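Local coordinates for protein polyketide synthase PksL (Bacillus subtilis, PDB 5E1V) that probably dehydrates beta-hydroxyacyl thioester intermediates of bacillaene synthesis, acting as a monomeric dehydratase domain in a split module of a trans-AT polyketide synthase, at residues Lys159-Glu164 / Leu170-Leu175; Leu150-Tyr155 / Leu192-Gly197; Glu178-Ala183 / Leu229-Met234. One frame throughout, in Å; residues are numbered along the deposited sequence.

Interaction 1: Lys159-Glu164 / Leu170-Leu175; sequences KGCIYE and LLELSL
Tyr163 and Glu172 join their polar ends above an antiparallel hairpin formed by strands 159-165 and 168-174. The phenol OH of Tyr163 donates to Glu172 OE1 at 2.6 Å, meeting the oxygen nearly along its C-O axis. Glu172 OE1 lies at the ring edge, near its plane, and the carboxylate plane is turned 23° from the ring. Glu172 reaches this place because CG stands opposite its backbone N (chi1 175°) and the chain then runs straight out; on the way its CB passes 3.9 Å from Tyr163 CE2. Cys161 SG rises from the same face and lies 3.4 Å from Glu172 OE1, so this oxygen is flanked by two side chains of the partner strand.

Beneath them the backbones exchange six hydrogen bonds through the pairs Lys159-Ser174, Cys161-Glu172 and Tyr163-Leu170. Gly160 CA makes a CA-H...O contact of 3.0 Å with Glu172 O; a CB here would run into that oxygen, so the bare CA can sit against it.

The reverse face is the tightly buried side. There Ile162 and Leu171 run side by side in the same direction, Leu171 CD2 meeting Ile162 CG1 at 3.8 Å and CG2 at 3.9 Å. The loose side is the Lys159 end: its aliphatic CB passes Ser174 OG at 3.8 Å, then the bent chain leads away into solvent.

Backbone hydrogen bonds continue the sheet to strand 134-137 beyond 159-165 and to strand 232-245 beyond 168-174. Ile162 and Leu173 pack against helix 190-203, the helix this hotdog sheet wraps.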
loop_
_atom_site.group_PDB
_atom_site.type_symbol
_atom_site.label_atom_id
_atom_site.label_comp_id
_atom_site.label_asym_id
_atom_site.label_seq_id
_atom_site.Cartn_x
_atom_site.Cartn_y
_atom_site.Cartn_z
ATOM N N LYS A 159 -5.003 5.910 12.282
ATOM C CA LYS A 159 -5.666 5.838 13.569
ATOM C C LYS A 159 -6.491 4.581 13.662
ATOM O O LYS A 159 -7.055 4.139 12.652
ATOM C CB LYS A 159 -6.614 7.014 13.693
ATOM C CG LYS A 159 -5.849 8.293 13.513
ATOM C CD LYS A 159 -5.156 8.714 14.795
ATOM C CE LYS A 159 -5.921 9.822 15.491
ATOM N NZ LYS A 159 -7.319 9.446 15.888
ATOM N N GLY A 160 -6.542 4.007 14.872
ATOM C CA GLY A 160 -7.320 2.796 15.143
ATOM C C GLY A 160 -6.589 1.755 15.991
ATOM O O GLY A 160 -5.650 2.075 16.711
ATOM N N CYS A 161 -7.006 0.499 15.837
ATOM C CA CYS A 161 -6.641 -0.582 16.767
ATOM C C CYS A 161 -6.791 -1.904 16.068
ATOM O O CYS A 161 -7.419 -1.990 15.022
ATOM C CB CYS A 161 -7.536 -0.561 17.999
ATOM S SG CYS A 161 -9.241 -0.796 17.516
ATOM N N ILE A 162 -6.147 -2.911 16.632
ATOM C CA ILE A 162 -6.100 -4.224 16.073
ATOM C C ILE A 162 -6.845 -5.208 17.008
ATOM O O ILE A 162 -6.403 -5.444 18.147
ATOM C CB ILE A 162 -4.654 -4.691 15.908
ATOM C CG1 ILE A 162 -3.819 -3.717 15.016
ATOM C CG2 ILE A 162 -4.643 -6.126 15.376
ATOM C CD1 ILE A 162 -2.372 -4.162 14.891
ATOM N N TYR A 163 -7.898 -5.823 16.464
ATOM C CA TYR A 163 -8.675 -6.910 17.113
ATOM C C TYR A 163 -8.097 -8.245 16.755
ATOM O O TYR A 163 -8.243 -8.682 15.609
ATOM C CB TYR A 163 -10.117 -6.883 16.648
ATOM C CG TYR A 163 -10.779 -5.576 16.949
ATOM C CD1 TYR A 163 -11.199 -5.272 18.242
ATOM C CD2 TYR A 163 -10.978 -4.621 15.952
ATOM C CE1 TYR A 163 -11.804 -4.061 18.536
ATOM C CE2 TYR A 163 -11.602 -3.403 16.227
ATOM C CZ TYR A 163 -12.003 -3.122 17.522
ATOM O OH TYR A 163 -12.621 -1.909 17.812
ATOM N N GLU A 164 -7.438 -8.866 17.740
ATOM C CA GLU A 164 -6.727 -10.135 17.591
ATOM C C GLU A 164 -7.578 -11.356 18.005
ATOM O O GLU A 164 -8.313 -11.311 19.011
ATOM C CB GLU A 164 -5.471 -10.152 18.466
ATOM C CG GLU A 164 -4.498 -8.999 18.288
ATOM C CD GLU A 164 -3.393 -9.018 19.328
ATOM O OE1 GLU A 164 -3.721 -8.914 20.536
ATOM O OE2 GLU A 164 -2.205 -9.132 18.937
ATOM N N LEU A 170 -8.332 -8.204 12.787
ATOM C CA LEU A 170 -9.143 -7.190 12.116
ATOM C C LEU A 170 -8.627 -5.805 12.475
ATOM O O LEU A 170 -8.526 -5.464 13.673
ATOM C CB LEU A 170 -10.610 -7.243 12.509
ATOM C CG LEU A 170 -11.490 -6.224 11.738
ATOM C CD1 LEU A 170 -11.607 -6.623 10.273
ATOM C CD2 LEU A 170 -12.897 -6.008 12.328
ATOM N N LEU A 171 -8.312 -5.000 11.445
ATOM C CA LEU A 171 -7.699 -3.649 11.624
ATOM C C LEU A 171 -8.746 -2.628 11.392
ATOM O O LEU A 171 -9.380 -2.635 10.341
ATOM C CB LEU A 171 -6.559 -3.396 10.585
ATOM C CG LEU A 171 -5.636 -4.565 10.321
ATOM C CD1 LEU A 171 -4.541 -4.217 9.307
ATOM C CD2 LEU A 171 -4.990 -4.956 11.664
ATOM N N GLU A 172 -8.969 -1.749 12.377
ATOM C CA GLU A 172 -9.966 -0.695 12.294
ATOM C C GLU A 172 -9.151 0.551 12.096
ATOM O O GLU A 172 -8.537 1.030 13.035
ATOM C CB GLU A 172 -10.771 -0.585 13.628
ATOM C CG GLU A 172 -11.766 0.566 13.698
ATOM C CD GLU A 172 -12.492 0.694 15.059
ATOM O OE1 GLU A 172 -12.146 0.006 16.045
ATOM O OE2 GLU A 172 -13.393 1.529 15.118
ATOM N N LEU A 173 -9.120 1.028 10.848
ATOM C CA LEU A 173 -8.191 2.027 10.361
ATOM C C LEU A 173 -8.936 3.263 9.937
ATOM O O LEU A 173 -9.963 3.164 9.319
ATOM C CB LEU A 173 -7.438 1.464 9.124
ATOM C CG LEU A 173 -6.419 0.409 9.501
ATOM C CD1 LEU A 173 -5.849 -0.300 8.273
ATOM C CD2 LEU A 173 -5.320 0.950 10.408
ATOM N N SER A 174 -8.417 4.451 10.230
ATOM C CA SER A 174 -8.965 5.686 9.652
ATOM C C SER A 174 -7.813 6.740 9.525
ATOM O O SER A 174 -6.790 6.592 10.104
ATOM C CB SER A 174 -10.223 6.213 10.431
ATOM O OG SER A 174 -9.878 6.721 11.712
ATOM N N LEU A 175 -7.990 7.762 8.711
ATOM C CA LEU A 175 -7.022 8.859 8.606
ATOM C C LEU A 175 -6.953 9.688 9.908
ATOM O O LEU A 175 -7.980 9.923 10.582
ATOM C CB LEU A 175 -7.457 9.709 7.452
ATOM C CG LEU A 175 -6.950 9.451 6.057
ATOM C CD1 LEU A 175 -6.240 8.133 5.735
ATOM C CD2 LEU A 175 -7.733 9.967 4.880
#

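Interaction 2: Leu150-Tyr155 / Leu192-Gly197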
loop_
_atom_site.group_PDB
_atom_site.type_symbol
_atom_site.label_atom_id
_atom_site.label_comp_id
_atom_site.label_asym_id
_atom_site.label_seq_id
_atom_site.Cartn_x
_atom_site.Cartn_y
_atom_site.Cartn_z
ATOM N N LEU A 150 11.640 2.108 11.518
ATOM C CA LEU A 150 10.592 2.493 10.542
ATOM C C LEU A 150 9.739 3.526 11.241
ATOM O O LEU A 150 9.098 3.194 12.224
ATOM C CB LEU A 150 9.759 1.250 10.200
ATOM C CG LEU A 150 8.479 1.449 9.384
ATOM C CD1 LEU A 150 8.811 2.080 8.027
ATOM C CD2 LEU A 150 7.688 0.133 9.241
ATOM N N VAL A 151 9.686 4.768 10.722
ATOM C CA VAL A 151 9.063 5.888 11.419
ATOM C C VAL A 151 7.999 6.594 10.545
ATOM O O VAL A 151 8.337 7.408 9.680
ATOM C CB VAL A 151 10.153 6.911 11.826
ATOM C CG1 VAL A 151 9.556 8.126 12.539
ATOM C CG2 VAL A 151 11.291 6.223 12.569
ATOM N N HIS A 152 6.738 6.298 10.819
ATOM C CA HIS A 152 5.611 7.001 10.265
ATOM C C HIS A 152 5.300 8.191 11.200
ATOM O O HIS A 152 5.381 8.066 12.427
ATOM C CB HIS A 152 4.362 6.139 10.192
ATOM C CG HIS A 152 4.529 4.823 9.524
ATOM N ND1 HIS A 152 5.197 3.775 10.101
ATOM C CD2 HIS A 152 4.031 4.362 8.354
ATOM C CE1 HIS A 152 5.106 2.715 9.307
ATOM N NE2 HIS A 152 4.417 3.055 8.232
ATOM N N SER A 153 4.971 9.321 10.632
ATOM C CA SER A 153 4.579 10.467 11.428
ATOM C C SER A 153 3.423 11.077 10.723
ATOM O O SER A 153 3.234 10.866 9.510
ATOM C CB SER A 153 5.758 11.451 11.512
ATOM O OG SER A 153 6.154 11.827 10.202
ATOM N N GLU A 154 2.610 11.768 11.507
ATOM C CA GLU A 154 1.574 12.639 11.053
ATOM C C GLU A 154 0.633 12.050 9.938
ATOM O O GLU A 154 -0.085 11.086 10.171
ATOM C CB GLU A 154 2.242 13.972 10.689
ATOM C CG GLU A 154 1.732 15.205 11.404
ATOM C CD GLU A 154 1.106 16.184 10.448
ATOM O OE1 GLU A 154 1.741 17.220 10.162
ATOM O OE2 GLU A 154 0.002 15.875 9.935
ATOM N N TYR A 155 0.594 12.694 8.790
ATOM C CA TYR A 155 -0.186 12.259 7.605
ATOM C C TYR A 155 -0.150 10.752 7.319
ATOM O O TYR A 155 -1.193 10.157 6.910
ATOM C CB TYR A 155 0.368 12.974 6.391
ATOM C CG TYR A 155 -0.554 13.265 5.267
ATOM C CD1 TYR A 155 -1.154 14.514 5.169
ATOM C CD2 TYR A 155 -0.822 12.312 4.255
ATOM C CE1 TYR A 155 -1.921 14.854 4.097
ATOM C CE2 TYR A 155 -1.607 12.646 3.176
ATOM C CZ TYR A 155 -2.155 13.870 3.099
ATOM O OH TYR A 155 -2.970 14.193 2.086
ATOM N N LEU A 192 -4.131 4.361 4.599
ATOM C CA LEU A 192 -4.979 3.210 4.881
ATOM C C LEU A 192 -4.298 1.934 4.429
ATOM O O LEU A 192 -4.307 0.963 5.147
ATOM C CB LEU A 192 -6.289 3.418 4.193
ATOM C CG LEU A 192 -7.238 4.538 4.671
ATOM C CD1 LEU A 192 -8.494 4.494 3.898
ATOM C CD2 LEU A 192 -7.514 4.369 6.160
ATOM N N ILE A 193 -3.713 1.920 3.216
ATOM C CA ILE A 193 -3.128 0.691 2.700
ATOM C C ILE A 193 -1.822 0.408 3.503
ATOM O O ILE A 193 -1.644 -0.683 4.007
ATOM C CB ILE A 193 -2.796 0.707 1.194
ATOM C CG1 ILE A 193 -3.955 1.258 0.314
ATOM C CG2 ILE A 193 -2.427 -0.736 0.789
ATOM C CD1 ILE A 193 -5.291 0.643 0.518
ATOM N N ASP A 194 -0.951 1.398 3.672
ATOM C CA ASP A 194 0.246 1.163 4.445
ATOM C C ASP A 194 -0.083 0.685 5.889
ATOM O O ASP A 194 0.544 -0.241 6.435
ATOM C CB ASP A 194 1.219 2.356 4.379
ATOM C CG ASP A 194 2.491 2.085 5.090
ATOM O OD1 ASP A 194 3.360 1.324 4.539
ATOM O OD2 ASP A 194 2.578 2.569 6.249
ATOM N N GLY A 195 -1.036 1.363 6.515
ATOM C CA GLY A 195 -1.480 1.001 7.882
ATOM C C GLY A 195 -1.940 -0.452 7.958
ATOM O O GLY A 195 -1.743 -1.134 8.972
ATOM N N SER A 196 -2.556 -0.931 6.883
ATOM C CA SER A 196 -2.995 -2.300 6.797
ATOM C C SER A 196 -1.809 -3.293 6.751
ATOM O O SER A 196 -1.906 -4.370 7.399
ATOM C CB SER A 196 -3.914 -2.510 5.601
ATOM O OG SER A 196 -5.166 -1.781 5.691
ATOM N N GLY A 197 -0.734 -2.908 6.003
ATOM C CA GLY A 197 0.589 -3.556 5.966
ATOM C C GLY A 197 1.227 -3.591 7.344
ATOM O O GLY A 197 1.772 -4.612 7.757
HETATM O O HOH W 1 5.688 1.298 5.708
#
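His152, on the short edge strand 150-152, faces Asp194 in helix 190-203 across a wide gap: the closest CA atoms of the two segments, those of His152 and Gly195, are 9.6 Å apart, and the backbones do not meet. The helix is the central one of a hotdog fold, and the chain belongs to the double-hotdog dehydratases of polyketide synthases. In that family an aspartate of this helix faces a histidine of the other hotdog across the active site; Asp194 and nearby His21 are consistent with those positions.

Only two side chains bridge the gap, coming from opposite directions. Asp194 extends from the helix with CG opposite its backbone N (chi1 -176°), presenting OD2 to the edge of the imidazole. His152 NE2 donates to Asp194 OD2 at 2.7 Å, but the bond is weak, bent to 126° at the hydrogen, because OD2 sits partly toward His152 CD2, 3.1 Å away. Ring and carboxylate planes stand 40° apart. A water donates to Asp194 OD1 at 2.6 Å and lies in weak contact with His152 NE2, so both carboxylate oxygens have a partner here. The imidazole is further held by an edge-to-face meeting with His21 and by the ring of Tyr142.

In the turn that carries Asp194, Leu192 O accepts from Ser196 N and Ser196 OG, which reach it from opposite faces of its carbonyl plane, the hydroxyl at 2.9 Å.

Interaction 3: Glu178-Ala183 / Leu229-Met234; sequences EAMLHA and LQTDCM
Met180 lays its sulfur against the methyl of Thr231, with SD 3.4 Å from Thr231 CG2, and the two side chains cross at a slant. The S-methyl continues past the same residue, CE coming 3.6 Å from Thr231 O. Ala183 supplies the other half of the first shell: its CB points at the loop and touches both Gln230 O at 3.6 Å and Thr231 CG2 at 3.8 Å. Thr231 CG2 thus meets the thioether sulfur and the alanine methyl together, the two about 77° apart as seen from it.

Shape comes from the second shell. Met180 of helix 177-180 has CG opposite its backbone N (chi1 -173°), then bends at the next two torsions and curls over Thr231. A type I turn from Met180 to Ala183, in which Ala183 N bonds to Met180 O at 3.2 Å, brings the alanine round to the same loop.

On the partner side, Thr231 OG1 donates to Asp232 OD1 at 2.8 Å, from above the carboxylate plane and 37° out of it; this bond leaves CG2 directed at Met180 and Ala183. The amide of Gln230 is engaged elsewhere, its NE2 bonding to Phe186 O. Backbone bonds of Thr231 to Leu175 and of Leu229 to Met187 and His189 anchor the approach to strand 232-245.

Methyl and sulfur contacts therefore carry the join between segment 178-183 and the approach to strand 232-245, with no polar bond across it. Gln230 O, buried against Ala183 CB, has no hydrogen-bond partner in the model, which probably carries a desolvation cost.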
loop_
_atom_site.group_PDB
_atom_site.type_symbol
_atom_site.label_atom_id
_atom_site.label_comp_id
_atom_site.label_asym_id
_atom_site.label_seq_id
_atom_site.Cartn_x
_atom_site.Cartn_y
_atom_site.Cartn_z
ATOM N N GLU A 178 -5.006 15.457 9.834
ATOM C CA GLU A 178 -4.342 16.181 8.776
ATOM C C GLU A 178 -4.614 15.538 7.420
ATOM O O GLU A 178 -5.026 16.237 6.515
ATOM C CB GLU A 178 -2.818 16.242 8.969
ATOM N N ALA A 179 -4.427 14.240 7.316
ATOM C CA ALA A 179 -4.794 13.536 6.059
ATOM C C ALA A 179 -6.318 13.536 5.728
ATOM O O ALA A 179 -6.716 13.675 4.544
ATOM C CB ALA A 179 -4.297 12.127 6.138
ATOM N N MET A 180 -7.152 13.472 6.775
ATOM C CA MET A 180 -8.586 13.435 6.579
ATOM C C MET A 180 -9.111 14.583 5.747
ATOM O O MET A 180 -10.049 14.389 4.935
ATOM C CB MET A 180 -9.366 13.305 7.915
ATOM C CG MET A 180 -10.842 13.093 7.719
ATOM S SD MET A 180 -11.148 11.390 7.067
ATOM C CE MET A 180 -11.071 10.300 8.435
ATOM N N LEU A 181 -8.518 15.746 5.981
ATOM C CA LEU A 181 -8.824 17.012 5.362
ATOM C C LEU A 181 -8.750 16.859 3.849
ATOM O O LEU A 181 -9.534 17.444 3.110
ATOM C CB LEU A 181 -7.810 18.085 5.832
ATOM C CG LEU A 181 -7.993 19.594 5.562
ATOM C CD1 LEU A 181 -9.436 20.076 5.666
ATOM C CD2 LEU A 181 -7.155 20.399 6.550
ATOM N N HIS A 182 -7.889 15.952 3.389
ATOM C CA HIS A 182 -7.654 15.862 1.948
ATOM C C HIS A 182 -7.984 14.518 1.337
ATOM O O HIS A 182 -7.535 14.212 0.208
ATOM C CB HIS A 182 -6.185 16.281 1.672
ATOM C CG HIS A 182 -5.864 17.650 2.172
ATOM N ND1 HIS A 182 -6.349 18.795 1.573
ATOM C CD2 HIS A 182 -5.134 18.061 3.232
ATOM C CE1 HIS A 182 -5.906 19.855 2.232
ATOM N NE2 HIS A 182 -5.167 19.433 3.244
ATOM N N ALA A 183 -8.792 13.724 2.023
ATOM C CA ALA A 183 -9.049 12.348 1.617
ATOM C C ALA A 183 -9.792 12.208 0.297
ATOM O O ALA A 183 -9.578 11.205 -0.428
ATOM C CB ALA A 183 -9.730 11.567 2.751
ATOM N N LEU A 229 -11.156 3.378 -1.333
ATOM C CA LEU A 229 -10.845 3.417 0.072
ATOM C C LEU A 229 -10.201 4.739 0.402
ATOM O O LEU A 229 -9.046 4.920 0.136
ATOM C CB LEU A 229 -9.878 2.287 0.439
ATOM C CG LEU A 229 -10.450 0.933 0.114
ATOM C CD1 LEU A 229 -9.315 -0.123 0.078
ATOM C CD2 LEU A 229 -11.443 0.575 1.154
ATOM N N GLN A 230 -10.961 5.647 1.017
ATOM C CA GLN A 230 -10.525 7.041 1.146
ATOM C C GLN A 230 -10.263 7.517 2.562
ATOM O O GLN A 230 -9.194 8.056 2.835
ATOM C CB GLN A 230 -11.552 7.950 0.526
ATOM C CG GLN A 230 -11.944 7.575 -0.897
ATOM C CD GLN A 230 -12.866 8.531 -1.539
ATOM O OE1 GLN A 230 -14.057 8.349 -1.476
ATOM N NE2 GLN A 230 -12.338 9.489 -2.277
ATOM N N THR A 231 -11.264 7.319 3.453
ATOM C CA THR A 231 -11.248 7.818 4.851
ATOM C C THR A 231 -10.979 6.776 5.917
ATOM O O THR A 231 -10.395 7.075 7.011
ATOM C CB THR A 231 -12.572 8.511 5.149
ATOM O OG1 THR A 231 -13.650 7.673 4.648
ATOM C CG2 THR A 231 -12.680 9.809 4.428
ATOM N N ASP A 232 -11.421 5.546 5.646
ATOM C CA ASP A 232 -11.426 4.516 6.689
ATOM C C ASP A 232 -11.623 3.173 6.027
ATOM O O ASP A 232 -12.130 3.126 4.904
ATOM C CB ASP A 232 -12.566 4.794 7.748
ATOM C CG ASP A 232 -13.960 4.771 7.141
ATOM O OD1 ASP A 232 -14.432 5.800 6.641
ATOM O OD2 ASP A 232 -14.559 3.682 7.050
ATOM N N CYS A 233 -11.236 2.083 6.723
ATOM C CA CYS A 233 -11.636 0.796 6.287
ATOM C C CYS A 233 -11.491 -0.150 7.429
ATOM O O CYS A 233 -10.847 0.175 8.474
ATOM C CB CYS A 233 -10.762 0.351 5.098
ATOM S SG CYS A 233 -9.004 0.272 5.481
ATOM N N MET A 234 -12.058 -1.346 7.219
ATOM C CA MET A 234 -11.833 -2.441 8.093
ATOM C C MET A 234 -11.032 -3.490 7.333
ATOM O O MET A 234 -11.506 -4.048 6.364
ATOM C CB MET A 234 -13.177 -2.996 8.584
ATOM C CG MET A 234 -14.010 -1.981 9.393
ATOM S SD MET A 234 -13.428 -2.001 11.105
ATOM C CE MET A 234 -14.425 -0.700 11.836
#

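Interaction 2 lies nearest the centre of the chain and buries the least surface, a lone polar bridge at the probable active site; interactions 1 and 3 lie farther out; all three are partly buried. Interaction 1 is the largest, a sheet pairing bound by backbone bonds, whereas interaction 3 is small and apolar. Helix 190-203 ties the first two together: Leu173 and Leu175 of the hairpin pack on Leu192 and Ser196. Leu175 also reaches interaction 3, its side chain resting on Ala183, while Leu192 CD1 touches Gln230 from the helix. Strands 168-174 and 232-245, neighbours in the sheet, link interactions 1 and 3.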